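Local coordinates for hypothetical protein PA3499 (Pseudomonas aeruginosa, PDB 2IG8) that is of unknown function but has the trimeric alpha-beta fold of the YjgF-like family, in which a mixed sheet packs against helices, at residues 82-88 / 111-116; 74-79 / 135-139; 2-7 / 21-27. All coordinates share one frame; numbering follows the deposited sequence.

Interaction 1 of 3, residues 82-88 / 111-116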
ATOM      1  N   ASN B  82       4.445  -2.894   5.048  1.00 22.19           N
ATOM      2  CA  ASN B  82       3.114  -2.500   5.468  1.00 21.70           C
ATOM      3  C   ASN B  82       2.430  -3.654   6.175  1.00 21.47           C
ATOM      4  O   ASN B  82       2.336  -4.762   5.638  1.00 21.06           O
ATOM      5  CB  ASN B  82       2.318  -1.978   4.309  1.00 23.02           C
ATOM      6  CG  ASN B  82       2.851  -0.634   3.818  1.00 24.91           C
ATOM      7  OD1 ASN B  82       3.597   0.060   4.532  1.00 30.33           O
ATOM      8  ND2 ASN B  82       2.531  -0.297   2.626  1.00 27.71           N
ATOM      9  N   VAL B  83       1.961  -3.379   7.382  1.00 20.13           N
ATOM     10  CA  VAL B  83       1.561  -4.430   8.304  1.00 20.25           C
ATOM     11  C   VAL B  83       0.087  -4.252   8.608  1.00 20.51           C
ATOM     12  O   VAL B  83      -0.364  -3.143   8.963  1.00 19.84           O
ATOM     13  CB  VAL B  83       2.371  -4.362   9.602  1.00 19.90           C
ATOM     14  CG1 VAL B  83       1.940  -5.513  10.556  1.00 18.04           C
ATOM     15  CG2 VAL B  83       3.878  -4.381   9.271  1.00 19.73           C
ATOM     16  N   TYR B  84      -0.664  -5.324   8.413  1.00 20.39           N
ATOM     17  CA  TYR B  84      -2.091  -5.330   8.682  1.00 21.28           C
ATOM     18  C   TYR B  84      -2.320  -6.316   9.803  1.00 21.72           C
ATOM     19  O   TYR B  84      -2.034  -7.505   9.641  1.00 21.21           O
ATOM     20  CB  TYR B  84      -2.863  -5.794   7.444  1.00 23.51           C
ATOM     21  CG  TYR B  84      -2.513  -5.017   6.232  1.00 25.10           C
ATOM     22  CD1 TYR B  84      -3.035  -3.751   6.052  1.00 26.86           C
ATOM     23  CD2 TYR B  84      -1.624  -5.519   5.270  1.00 25.47           C
ATOM     24  CE1 TYR B  84      -2.686  -2.987   4.948  1.00 28.10           C
ATOM     25  CE2 TYR B  84      -1.274  -4.749   4.150  1.00 27.70           C
ATOM     26  CZ  TYR B  84      -1.814  -3.498   3.998  1.00 27.54           C
ATOM     27  OH  TYR B  84      -1.520  -2.706   2.889  1.00 30.80           O
ATOM     28  N   VAL B  85      -2.853  -5.821  10.919  1.00 21.10           N
ATOM     29  CA  VAL B  85      -3.133  -6.629  12.096  1.00 20.31           C
ATOM     30  C   VAL B  85      -4.629  -6.683  12.350  1.00 20.08           C
ATOM     31  O   VAL B  85      -5.376  -5.760  12.010  1.00 18.39           O
ATOM     32  CB  VAL B  85      -2.387  -6.091  13.373  1.00 19.75           C
ATOM     33  CG1 VAL B  85      -0.882  -6.117  13.175  1.00 21.60           C
ATOM     34  CG2 VAL B  85      -2.908  -4.663  13.796  1.00 19.77           C
ATOM     35  N   THR B  86      -5.100  -7.776  12.942  1.00 18.63           N
ATOM     36  CA  THR B  86      -6.494  -7.846  13.323  1.00 18.94           C
ATOM     37  C   THR B  86      -6.782  -7.188  14.671  1.00 18.08           C
ATOM     38  O   THR B  86      -7.931  -6.884  14.965  1.00 17.62           O
ATOM     39  CB  THR B  86      -7.003  -9.305  13.357  1.00 19.53           C
ATOM     40  OG1 THR B  86      -6.175 -10.061  14.241  1.00 19.03           O
ATOM     41  CG2 THR B  86      -6.982  -9.902  11.946  1.00 21.41           C
ATOM     42  N   ARG B  87      -5.738  -6.989  15.476  1.00 18.17           N
ATOM     43  CA  ARG B  87      -5.839  -6.390  16.801  1.00 18.46           C
ATOM     44  C   ARG B  87      -4.739  -5.353  16.946  1.00 18.05           C
ATOM     45  O   ARG B  87      -3.540  -5.694  17.031  1.00 16.95           O
ATOM     46  CB  ARG B  87      -5.705  -7.452  17.918  1.00 18.39           C
ATOM     47  CG  ARG B  87      -6.637  -8.630  17.743  1.00 19.67           C
ATOM     48  CD  ARG B  87      -6.538  -9.635  18.899  1.00 20.61           C
ATOM     49  NE  ARG B  87      -5.192 -10.158  19.018  1.00 20.73           N
ATOM     50  CZ  ARG B  87      -4.839 -11.197  19.771  1.00 21.01           C
ATOM     51  NH1 ARG B  87      -5.722 -11.868  20.483  1.00 21.85           N
ATOM     52  NH2 ARG B  87      -3.575 -11.549  19.813  1.00 21.65           N
ATOM     53  N   ILE B  88      -5.120  -4.081  17.032  1.00 17.91           N
ATOM     54  CA  ILE B  88      -4.134  -3.017  17.140  1.00 18.90           C
ATOM     55  C   ILE B  88      -3.250  -3.149  18.385  1.00 19.79           C
ATOM     56  O   ILE B  88      -2.097  -2.724  18.355  1.00 19.39           O
ATOM     57  CB  ILE B  88      -4.755  -1.602  17.092  1.00 19.54           C
ATOM     58  CG1 ILE B  88      -3.708  -0.549  16.701  1.00 19.46           C
ATOM     59  CG2 ILE B  88      -5.514  -1.255  18.389  1.00 20.80           C
ATOM     60  CD1 ILE B  88      -3.262  -0.616  15.255  1.00 20.97           C
ATOM     61  N   SER B 111       7.581   1.791   7.523  1.00 22.12           N
ATOM     62  CA  SER B 111       6.414   0.966   7.862  1.00 22.59           C
ATOM     63  C   SER B 111       5.147   1.751   8.053  1.00 22.07           C
ATOM     64  O   SER B 111       5.174   2.903   8.481  1.00 22.10           O
ATOM     65  CB  SER B 111       6.685   0.196   9.138  1.00 22.73           C
ATOM     66  OG  SER B 111       5.612  -0.709   9.409  1.00 25.31           O
ATOM     67  N   THR B 112       4.035   1.118   7.705  1.00 22.32           N
ATOM     68  CA  THR B 112       2.718   1.558   8.122  1.00 22.33           C
ATOM     69  C   THR B 112       2.027   0.341   8.715  1.00 21.77           C
ATOM     70  O   THR B 112       2.077  -0.738   8.132  1.00 22.20           O
ATOM     71  CB  THR B 112       1.904   2.091   6.936  1.00 23.40           C
ATOM     72  OG1 THR B 112       2.611   3.196   6.363  1.00 25.27           O
ATOM     73  CG2 THR B 112       0.497   2.558   7.398  1.00 23.52           C
ATOM     74  N   LEU B 113       1.397   0.513   9.869  1.00 20.95           N
ATOM     75  CA  LEU B 113       0.740  -0.603  10.577  1.00 20.86           C
ATOM     76  C   LEU B 113      -0.664  -0.130  10.927  1.00 20.36           C
ATOM     77  O   LEU B 113      -0.813   0.902  11.587  1.00 19.59           O
ATOM     78  CB  LEU B 113       1.522  -0.934  11.856  1.00 21.31           C
ATOM     79  CG  LEU B 113       1.149  -2.225  12.622  1.00 21.09           C
ATOM     80  CD1 LEU B 113       2.299  -2.717  13.488  1.00 21.78           C
ATOM     81  CD2 LEU B 113      -0.092  -1.929  13.469  1.00 20.62           C
ATOM     82  N   VAL B 114      -1.678  -0.856  10.454  1.00 20.25           N
ATOM     83  CA  VAL B 114      -3.063  -0.502  10.699  1.00 20.06           C
ATOM     84  C   VAL B 114      -3.850  -1.754  11.079  1.00 19.98           C
ATOM     85  O   VAL B 114      -3.453  -2.885  10.764  1.00 20.06           O
ATOM     86  CB  VAL B 114      -3.751   0.216   9.489  1.00 20.83           C
ATOM     87  CG1 VAL B 114      -3.018   1.564   9.152  1.00 20.59           C
ATOM     88  CG2 VAL B 114      -3.870  -0.703   8.261  1.00 19.29           C
ATOM     89  N   GLU B 115      -4.947  -1.554  11.787  1.00 19.82           N
ATOM     90  CA  GLU B 115      -5.817  -2.689  12.106  1.00 20.63           C
ATOM     91  C   GLU B 115      -6.896  -2.840  11.041  1.00 20.43           C
ATOM     92  O   GLU B 115      -7.689  -1.936  10.810  1.00 21.52           O
ATOM     93  CB  GLU B 115      -6.459  -2.513  13.464  1.00 20.84           C
ATOM     94  CG  GLU B 115      -7.255  -3.711  13.924  1.00 21.16           C
ATOM     95  CD  GLU B 115      -8.179  -3.358  15.067  1.00 21.84           C
ATOM     96  OE1 GLU B 115      -7.711  -3.287  16.217  1.00 22.58           O
ATOM     97  OE2 GLU B 115      -9.376  -3.184  14.806  1.00 28.56           O
ATOM     98  N   VAL B 116      -6.920  -4.002  10.411  1.00 20.18           N
ATOM     99  CA  VAL B 116      -7.964  -4.341   9.454  1.00 20.76           C
ATOM    100  C   VAL B 116      -9.063  -5.123  10.178  1.00 21.29           C
ATOM    101  O   VAL B 116      -8.897  -5.595  11.322  1.00 21.82           O
ATOM    102  CB  VAL B 116      -7.373  -5.138   8.252  1.00 20.00           C
ATOM    103  CG1 VAL B 116      -6.387  -4.240   7.417  1.00 20.30           C
ATOM    104  CG2 VAL B 116      -6.726  -6.415   8.703  1.00 21.29           C
TER
HETATM  105  O   HOH W   1       4.844   2.862   5.084  1.00 33.11           O
HETATM  106  O   HOH W   2      -9.885  -7.013  13.215  1.00 23.74           O

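Interaction 2 of 3, residues 74-79 / 135-139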
ATOM      1  N   HIS B  74      18.580 -10.726   0.217  1.00 22.62           N
ATOM      2  CA  HIS B  74      18.726 -10.891   1.651  1.00 22.59           C
ATOM      3  C   HIS B  74      17.879  -9.812   2.351  1.00 22.27           C
ATOM      4  O   HIS B  74      17.336  -8.920   1.692  1.00 21.81           O
ATOM      5  CB  HIS B  74      20.208 -10.788   2.038  1.00 22.98           C
ATOM      6  CG  HIS B  74      20.822  -9.449   1.751  1.00 23.06           C
ATOM      7  ND1 HIS B  74      21.486  -9.164   0.579  1.00 27.14           N
ATOM      8  CD2 HIS B  74      20.866  -8.318   2.488  1.00 22.70           C
ATOM      9  CE1 HIS B  74      21.919  -7.916   0.610  1.00 24.65           C
ATOM     10  NE2 HIS B  74      21.551  -7.379   1.756  1.00 26.89           N
ATOM     11  N   VAL B  75      17.799  -9.861   3.676  1.00 21.86           N
ATOM     12  CA  VAL B  75      16.833  -9.015   4.399  1.00 22.13           C
ATOM     13  C   VAL B  75      17.162  -7.520   4.351  1.00 21.41           C
ATOM     14  O   VAL B  75      16.282  -6.691   4.502  1.00 21.73           O
ATOM     15  CB  VAL B  75      16.601  -9.475   5.860  1.00 22.32           C
ATOM     16  CG1 VAL B  75      16.094 -10.953   5.897  1.00 22.88           C
ATOM     17  CG2 VAL B  75      17.811  -9.295   6.693  1.00 24.59           C
ATOM     18  N   GLY B  76      18.431  -7.197   4.123  1.00 21.49           N
ATOM     19  CA  GLY B  76      18.863  -5.826   3.886  1.00 20.86           C
ATOM     20  C   GLY B  76      18.242  -5.154   2.677  1.00 20.64           C
ATOM     21  O   GLY B  76      18.301  -3.921   2.557  1.00 20.95           O
ATOM     22  N   ASN B  77      17.682  -5.955   1.765  1.00 20.44           N
ATOM     23  CA  ASN B  77      17.007  -5.460   0.566  1.00 20.05           C
ATOM     24  C   ASN B  77      15.635  -4.831   0.838  1.00 19.97           C
ATOM     25  O   ASN B  77      15.119  -4.098   0.006  1.00 18.76           O
ATOM     26  CB  ASN B  77      16.801  -6.601  -0.435  1.00 19.67           C
ATOM     27  CG  ASN B  77      18.099  -7.151  -1.004  1.00 20.88           C
ATOM     28  OD1 ASN B  77      19.143  -6.475  -1.058  1.00 22.56           O
ATOM     29  ND2 ASN B  77      18.028  -8.378  -1.467  1.00 19.91           N
ATOM     30  N   LEU B  78      15.043  -5.152   1.990  1.00 20.60           N
ATOM     31  CA  LEU B  78      13.724  -4.653   2.377  1.00 20.44           C
ATOM     32  C   LEU B  78      13.800  -3.161   2.704  1.00 20.78           C
ATOM     33  O   LEU B  78      14.686  -2.755   3.462  1.00 21.35           O
ATOM     34  CB  LEU B  78      13.211  -5.421   3.596  1.00 20.61           C
ATOM     35  CG  LEU B  78      12.866  -6.893   3.358  1.00 20.09           C
ATOM     36  CD1 LEU B  78      12.788  -7.684   4.645  1.00 18.14           C
ATOM     37  CD2 LEU B  78      11.548  -6.974   2.576  1.00 18.99           C
ATOM     38  N   TYR B  79      12.914  -2.362   2.114  1.00 20.47           N
ATOM     39  CA  TYR B  79      12.848  -0.931   2.417  1.00 20.94           C
ATOM     40  C   TYR B  79      11.483  -0.466   2.933  1.00 20.68           C
ATOM     41  O   TYR B  79      11.368   0.631   3.437  1.00 19.23           O
ATOM     42  CB  TYR B  79      13.289  -0.095   1.205  1.00 20.93           C
ATOM     43  CG  TYR B  79      12.419  -0.201  -0.018  1.00 20.55           C
ATOM     44  CD1 TYR B  79      11.279   0.581  -0.150  1.00 19.69           C
ATOM     45  CD2 TYR B  79      12.726  -1.087  -1.043  1.00 20.90           C
ATOM     46  CE1 TYR B  79      10.472   0.492  -1.281  1.00 22.16           C
ATOM     47  CE2 TYR B  79      11.905  -1.199  -2.171  1.00 20.84           C
ATOM     48  CZ  TYR B  79      10.790  -0.403  -2.281  1.00 21.57           C
ATOM     49  OH  TYR B  79       9.987  -0.479  -3.400  1.00 22.80           O
ATOM     50  N   ASP B 135      19.368  -4.322  -5.117  1.00 23.68           N
ATOM     51  CA  ASP B 135      20.559  -3.491  -5.282  1.00 23.89           C
ATOM     52  C   ASP B 135      20.786  -2.494  -4.140  1.00 24.13           C
ATOM     53  O   ASP B 135      21.533  -1.528  -4.307  1.00 24.20           O
ATOM     54  CB  ASP B 135      20.491  -2.777  -6.637  1.00 24.15           C
ATOM     55  CG  ASP B 135      19.287  -1.859  -6.773  1.00 24.48           C
ATOM     56  OD1 ASP B 135      18.321  -1.958  -5.997  1.00 24.20           O
ATOM     57  OD2 ASP B 135      19.299  -1.032  -7.691  1.00 25.71           O
ATOM     58  N   ILE B 136      20.136  -2.719  -2.991  1.00 23.91           N
ATOM     59  CA  ILE B 136      20.342  -1.907  -1.797  1.00 24.18           C
ATOM     60  C   ILE B 136      20.633  -2.789  -0.585  1.00 24.36           C
ATOM     61  O   ILE B 136      20.304  -3.977  -0.580  1.00 24.85           O
ATOM     62  CB  ILE B 136      19.120  -1.002  -1.487  1.00 23.85           C
ATOM     63  CG1 ILE B 136      17.924  -1.837  -0.995  1.00 23.73           C
ATOM     64  CG2 ILE B 136      18.742  -0.189  -2.720  1.00 23.67           C
ATOM     65  CD1 ILE B 136      16.750  -1.022  -0.528  1.00 23.70           C
ATOM     66  N   ASP B 137      21.246  -2.205   0.440  1.00 24.84           N
ATOM     67  CA  ASP B 137      21.382  -2.879   1.746  1.00 24.97           C
ATOM     68  C   ASP B 137      21.223  -1.859   2.845  1.00 25.21           C
ATOM     69  O   ASP B 137      22.102  -1.032   3.043  1.00 24.81           O
ATOM     70  CB  ASP B 137      22.722  -3.595   1.846  1.00 25.07           C
ATOM     71  CG  ASP B 137      22.888  -4.394   3.142  1.00 25.64           C
ATOM     72  OD1 ASP B 137      22.027  -4.358   4.066  1.00 26.54           O
ATOM     73  OD2 ASP B 137      23.926  -5.078   3.227  1.00 26.88           O
ATOM     74  N   LEU B 138      20.106  -1.915   3.574  1.00 25.84           N
ATOM     75  CA  LEU B 138      19.815  -0.898   4.589  1.00 26.62           C
ATOM     76  C   LEU B 138      20.861  -0.802   5.705  1.00 27.35           C
ATOM     77  O   LEU B 138      21.003   0.258   6.348  1.00 27.52           O
ATOM     78  CB  LEU B 138      18.431  -1.091   5.206  1.00 27.17           C
ATOM     79  CG  LEU B 138      17.293  -0.184   4.732  1.00 27.99           C
ATOM     80  CD1 LEU B 138      17.081  -0.263   3.237  1.00 28.41           C
ATOM     81  CD2 LEU B 138      16.023  -0.505   5.508  1.00 25.52           C
ATOM     82  N   ALA B 139      21.574  -1.886   5.953  1.00 27.85           N
ATOM     83  CA  ALA B 139      22.656  -1.878   6.944  1.00 29.32           C
ATOM     84  C   ALA B 139      23.723  -0.799   6.633  1.00 30.32           C
ATOM     85  O   ALA B 139      24.398  -0.279   7.542  1.00 29.88           O
ATOM     86  CB  ALA B 139      23.294  -3.279   7.034  1.00 28.75           C
TER

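Interaction 3 of 3, residues 2-7 / 21-27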
ATOM      1  N   THR B   2      11.957  -3.639 -19.300  1.00 40.29           N
ATOM      2  CA  THR B   2      12.373  -4.201 -18.033  1.00 39.57           C
ATOM      3  C   THR B   2      11.970  -5.672 -18.005  1.00 38.68           C
ATOM      4  O   THR B   2      10.836  -6.032 -18.343  1.00 38.01           O
ATOM      5  CB  THR B   2      11.755  -3.418 -16.877  1.00 39.36           C
ATOM      6  OG1 THR B   2      12.150  -2.044 -16.984  1.00 38.34           O
ATOM      7  CG2 THR B   2      12.209  -3.968 -15.544  1.00 39.37           C
ATOM      8  N   ALA B   3      12.924  -6.520 -17.639  1.00 37.98           N
ATOM      9  CA  ALA B   3      12.677  -7.948 -17.560  1.00 37.67           C
ATOM     10  C   ALA B   3      11.862  -8.232 -16.316  1.00 36.91           C
ATOM     11  O   ALA B   3      12.092  -7.617 -15.267  1.00 36.47           O
ATOM     12  CB  ALA B   3      13.986  -8.716 -17.513  1.00 37.76           C
ATOM     13  N   VAL B   4      10.894  -9.135 -16.436  1.00 36.21           N
ATOM     14  CA  VAL B   4      10.229  -9.685 -15.257  1.00 36.33           C
ATOM     15  C   VAL B   4      10.408 -11.193 -15.232  1.00 35.86           C
ATOM     16  O   VAL B   4      10.237 -11.860 -16.260  1.00 35.59           O
ATOM     17  CB  VAL B   4       8.728  -9.267 -15.125  1.00 35.98           C
ATOM     18  CG1 VAL B   4       8.080  -9.125 -16.436  1.00 36.99           C
ATOM     19  CG2 VAL B   4       7.964 -10.253 -14.258  1.00 36.10           C
ATOM     20  N   ARG B   5      10.802 -11.717 -14.067  1.00 35.59           N
ATOM     21  CA  ARG B   5      10.832 -13.155 -13.873  1.00 35.90           C
ATOM     22  C   ARG B   5      10.135 -13.552 -12.596  1.00 34.89           C
ATOM     23  O   ARG B   5      10.295 -12.940 -11.529  1.00 34.14           O
ATOM     24  CB  ARG B   5      12.244 -13.762 -13.999  1.00 36.22           C
ATOM     25  CG  ARG B   5      13.129 -13.783 -12.792  1.00 37.28           C
ATOM     26  CD  ARG B   5      14.358 -14.700 -13.003  1.00 38.19           C
ATOM     27  NE  ARG B   5      15.060 -14.950 -11.729  1.00 40.47           N
ATOM     28  CZ  ARG B   5      16.035 -14.190 -11.218  1.00 42.13           C
ATOM     29  NH1 ARG B   5      16.584 -14.505 -10.039  1.00 41.56           N
ATOM     30  NH2 ARG B   5      16.467 -13.109 -11.868  1.00 44.00           N
ATOM     31  N   ARG B   6       9.339 -14.594 -12.732  1.00 34.35           N
ATOM     32  CA  ARG B   6       8.605 -15.122 -11.626  1.00 34.29           C
ATOM     33  C   ARG B   6       9.578 -15.824 -10.700  1.00 33.98           C
ATOM     34  O   ARG B   6      10.386 -16.635 -11.141  1.00 33.74           O
ATOM     35  CB  ARG B   6       7.554 -16.085 -12.135  1.00 34.76           C
ATOM     36  CG  ARG B   6       6.249 -15.853 -11.499  1.00 36.10           C
ATOM     37  CD  ARG B   6       6.188 -16.546 -10.237  1.00 37.66           C
ATOM     38  NE  ARG B   6       4.822 -16.780  -9.803  1.00 39.64           N
ATOM     39  CZ  ARG B   6       3.951 -17.553 -10.433  1.00 39.68           C
ATOM     40  NH1 ARG B   6       4.277 -18.141 -11.576  1.00 40.47           N
ATOM     41  NH2 ARG B   6       2.739 -17.728  -9.915  1.00 40.50           N
ATOM     42  N   ILE B   7       9.512 -15.493  -9.420  1.00 33.49           N
ATOM     43  CA  ILE B   7      10.435 -16.053  -8.443  1.00 33.74           C
ATOM     44  C   ILE B   7       9.688 -17.101  -7.675  1.00 34.02           C
ATOM     45  O   ILE B   7       8.655 -16.812  -7.082  1.00 34.04           O
ATOM     46  CB  ILE B   7      10.953 -14.987  -7.462  1.00 33.04           C
ATOM     47  CG1 ILE B   7      11.756 -13.928  -8.215  1.00 31.28           C
ATOM     48  CG2 ILE B   7      11.800 -15.640  -6.355  1.00 34.05           C
ATOM     49  CD1 ILE B   7      12.972 -14.470  -8.909  1.00 29.49           C
ATOM     50  N   SER B  21       0.804 -14.057  -8.043  1.00 22.34           N
ATOM     51  CA  SER B  21       2.149 -14.599  -7.946  1.00 22.31           C
ATOM     52  C   SER B  21       2.736 -14.204  -6.599  1.00 21.58           C
ATOM     53  O   SER B  21       2.645 -13.034  -6.191  1.00 21.68           O
ATOM     54  CB  SER B  21       3.041 -14.048  -9.064  1.00 22.09           C
ATOM     55  OG  SER B  21       2.595 -14.473 -10.341  1.00 21.67           O
ATOM     56  N   ASN B  22       3.346 -15.161  -5.908  1.00 21.05           N
ATOM     57  CA  ASN B  22       3.962 -14.862  -4.603  1.00 21.72           C
ATOM     58  C   ASN B  22       5.058 -13.821  -4.735  1.00 21.17           C
ATOM     59  O   ASN B  22       5.132 -12.893  -3.926  1.00 20.89           O
ATOM     60  CB  ASN B  22       4.506 -16.141  -3.924  1.00 21.58           C
ATOM     61  CG  ASN B  22       3.411 -16.981  -3.295  1.00 22.23           C
ATOM     62  OD1 ASN B  22       3.563 -18.197  -3.116  1.00 29.08           O
ATOM     63  ND2 ASN B  22       2.301 -16.352  -2.960  1.00 20.60           N
ATOM     64  N   ALA B  23       5.902 -13.964  -5.756  1.00 20.90           N
ATOM     65  CA  ALA B  23       6.964 -12.986  -5.991  1.00 21.62           C
ATOM     66  C   ALA B  23       7.323 -12.820  -7.476  1.00 21.47           C
ATOM     67  O   ALA B  23       7.396 -13.797  -8.236  1.00 22.51           O
ATOM     68  CB  ALA B  23       8.201 -13.346  -5.159  1.00 20.13           C
ATOM     69  N   LEU B  24       7.528 -11.569  -7.882  1.00 21.77           N
ATOM     70  CA  LEU B  24       7.929 -11.229  -9.246  1.00 22.26           C
ATOM     71  C   LEU B  24       9.100 -10.286  -9.130  1.00 22.24           C
ATOM     72  O   LEU B  24       8.985  -9.250  -8.464  1.00 21.66           O
ATOM     73  CB  LEU B  24       6.809 -10.515 -10.012  1.00 22.01           C
ATOM     74  CG  LEU B  24       5.476 -11.233 -10.228  1.00 22.44           C
ATOM     75  CD1 LEU B  24       4.468 -10.235 -10.734  1.00 20.67           C
ATOM     76  CD2 LEU B  24       5.624 -12.382 -11.201  1.00 22.10           C
ATOM     77  N   LEU B  25      10.208 -10.643  -9.783  1.00 22.57           N
ATOM     78  CA  LEU B  25      11.392  -9.792  -9.839  1.00 23.10           C
ATOM     79  C   LEU B  25      11.238  -8.934 -11.085  1.00 23.23           C
ATOM     80  O   LEU B  25      11.156  -9.437 -12.205  1.00 23.94           O
ATOM     81  CB  LEU B  25      12.670 -10.633  -9.877  1.00 22.98           C
ATOM     82  CG  LEU B  25      13.999  -9.875  -9.907  1.00 23.16           C
ATOM     83  CD1 LEU B  25      14.191  -9.051  -8.645  1.00 21.24           C
ATOM     84  CD2 LEU B  25      15.148 -10.847 -10.089  1.00 23.29           C
ATOM     85  N   VAL B  26      11.129  -7.635 -10.868  1.00 23.62           N
ATOM     86  CA  VAL B  26      10.837  -6.676 -11.921  1.00 23.42           C
ATOM     87  C   VAL B  26      12.016  -5.730 -11.944  1.00 23.89           C
ATOM     88  O   VAL B  26      12.089  -4.804 -11.140  1.00 23.79           O
ATOM     89  CB  VAL B  26       9.532  -5.912 -11.615  1.00 23.53           C
ATOM     90  CG1 VAL B  26       9.320  -4.777 -12.621  1.00 22.26           C
ATOM     91  CG2 VAL B  26       8.339  -6.885 -11.581  1.00 23.16           C
ATOM     92  N   GLY B  27      12.961  -5.988 -12.846  1.00 24.00           N
ATOM     93  CA  GLY B  27      14.262  -5.330 -12.784  1.00 24.26           C
ATOM     94  C   GLY B  27      14.982  -5.747 -11.509  1.00 24.39           C
ATOM     95  O   GLY B  27      15.245  -6.926 -11.298  1.00 24.39           O
TER
HETATM   96  O   HOH W   3       6.018 -16.614  -7.137  1.00 28.95           O

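Interaction 1 of 3, residues 82-88 / 111-116
In the parallel strand pair of a beta-alpha-beta unit, Val83 and Val85 of strand 78-85 bond to Thr112 and Val114 of strand 110-115, the short segments running 14° apart. Val83 N gives a short, nearly straight bond of 2.7 Å to Thr112 O, and Val83 O receives Val114 N at 3.0 Å. Val85 repeats the pattern, with its N on Val114 O and its O taking Val116 N at 2.8 Å, the most bent of the four. On the face of Val83 and Leu113, the Leu113 CG lies 3.9 Å from Val83 CB, while its CD2 branch reaches both Val85 CG2 and Ile88 CD1. This face lies beneath the crossover helix 91-101, whose Ile94 touches Val83 and Leu113, part of the mixed sheet with helices on one side that is characteristic of YjgF-like subunits. The other face carries Tyr84 and Val114, which point the same way side by side; Tyr84 CD1 rests 3.7 Å from Val116 CG1, and Thr112 of the third subunit packs on the tyrosine. Asn82 OD1 takes a weak bond from Thr112 N and a second from water 1, which also meets Thr112 OG1 at 2.6 Å. Where the strands end, Glu115 closes the turn after Val85. Its extended side chain, with CG anti to the backbone N (chi1 -174°), carries OE1 past Thr86 O to accept Ile88 N at 2.8 Å through its anti lone pair. OE2 is held by Ser117 OG of the second subunit, so both carboxylate oxygens are engaged and the group's rotation is fixed. Beside it, water 2 donates to Thr86 O and Val116 O, bridging the backbones just past the last strand-to-strand bond.

Interaction 2 of 3, residues 74-79 / 135-139
Gly76 and Leu138 are joined by a backbone hydrogen bond, where the short 3-10 turn leading into strand 78-85 meets the tail that follows strand 126-133. Leu138 N donates to Gly76 O at 2.9 Å and 161°, the donor tilted a little from the carbonyl plane, and Asp137 CA leans on the same oxygen at 3.4 Å. The buried side is close-packed. Leu138 sets its CD2 against Leu78 O at 3.3 Å, while Ile136 sends CD1 to Asn77 O at 3.5 Å and on toward Tyr79 CB. That reach depends on the first torsion of Ile136 (chi1 71°), which puts CG1 between the backbone N and the carbonyl carbon. Tyr79 turns its ring onward, and its hydroxyl bonds to Glu29. An Asx turn shapes the tail here: Asp137 OD1 accepts Ala139 N at 3.1 Å, met from well above the carboxylate plane, and probably helps set the start of the 3-10 segment at 138-139. The same oxygen lies 3.5 Å from Gly76 CA, the carboxylate lying close against the glycine backbone. Toward the surface the fit is looser. The His74 ring stands 70° from the Asp137 carboxylate with NE2 3.6 Å from CG of Asp137; no hydrogen bond joins them, and although the residue is exposed, NE2 is buried by this contact and has no polar partner in the model. Beyond Ile136, Asp135 turns away to a salt bridge with Arg133 and to Thr2 of the second subunit.

Interaction 3 of 3, residues 2-7 / 21-27
Arg6 and Leu24, Arg5 and Leu25, and Val4 and Val26 face each other in pairs across the antiparallel ladder of strands 4-6 and 23-26; strand 4-6 is outermost in the mixed sheet within the chain, and the third subunit takes further backbone bonds there. Arg5 and Leu25 form the hydrogen-bonded pair, Arg5 N to Leu25 O at 3.0 Å and Leu25 N to Arg5 O at 2.9 Å; Gly27 N to Ala3 O and Ile7 N to Ala23 O continue the ladder at its two ends. Arg5 and Leu25 also run side by side in the same direction. Extended from CG to NE, the arginine lays one face of its guanidinium over the leucine methyl, and Leu25 CD2 is 3.2 Å from Arg5 NH2. Arg6, on the opposite face with Leu24, takes another course: bent at chi2 (-84°), it slants across the leucine, CG 3.5 Å from Leu24 CD2, and swings its guanidinium over Ser21. Ser21 OG lies 3.3 Å from Arg6 NE above the guanidinium face, at an angle too poor for a hydrogen bond, and instead bonds to Phe108 O of the third subunit. On the same side as Arg5, Ile7 slants against Leu25, CG1 3.8 Å from Leu25 CB, with its CB close to Ala23 CB; helix 53-70 packs on this apolar patch through Leu67 and Ala70. Water 3 completes the Ile7-Ala23 pairing, donating to Ile7 O at 2.6 Å and accepting from Ala23 N. Thr2 adds its CG2 methyl to Gly27 N, while its hydroxyl goes to Asp135 of the third subunit. Neither arginine charge is paired across the contact, Arg6 having a long, weak ion pair with Asp14, so backbone bonds hold the strands together.

Interactions 1 and 2 both use strand 78-85: interaction 1 pairs its C-terminal half with strand 110-115, whereas interaction 2 fastens its approach to the C-terminal tail, with centres 22 Å apart. Interaction 3 belongs to the other end of the sheet, its centre about 26 Å from that of interaction 1 and 17 Å from that of interaction 2. Interactions 1 and 2 are mostly buried; interaction 3 is partly exposed. Backbone ladders carry interactions 1 and 3, parallel with a mostly aliphatic face under a helix in the first and antiparallel with arginines in the other, while interaction 2 relies on a backbone bond, an Asx turn and apolar fitting. All three reach neighbouring subunits.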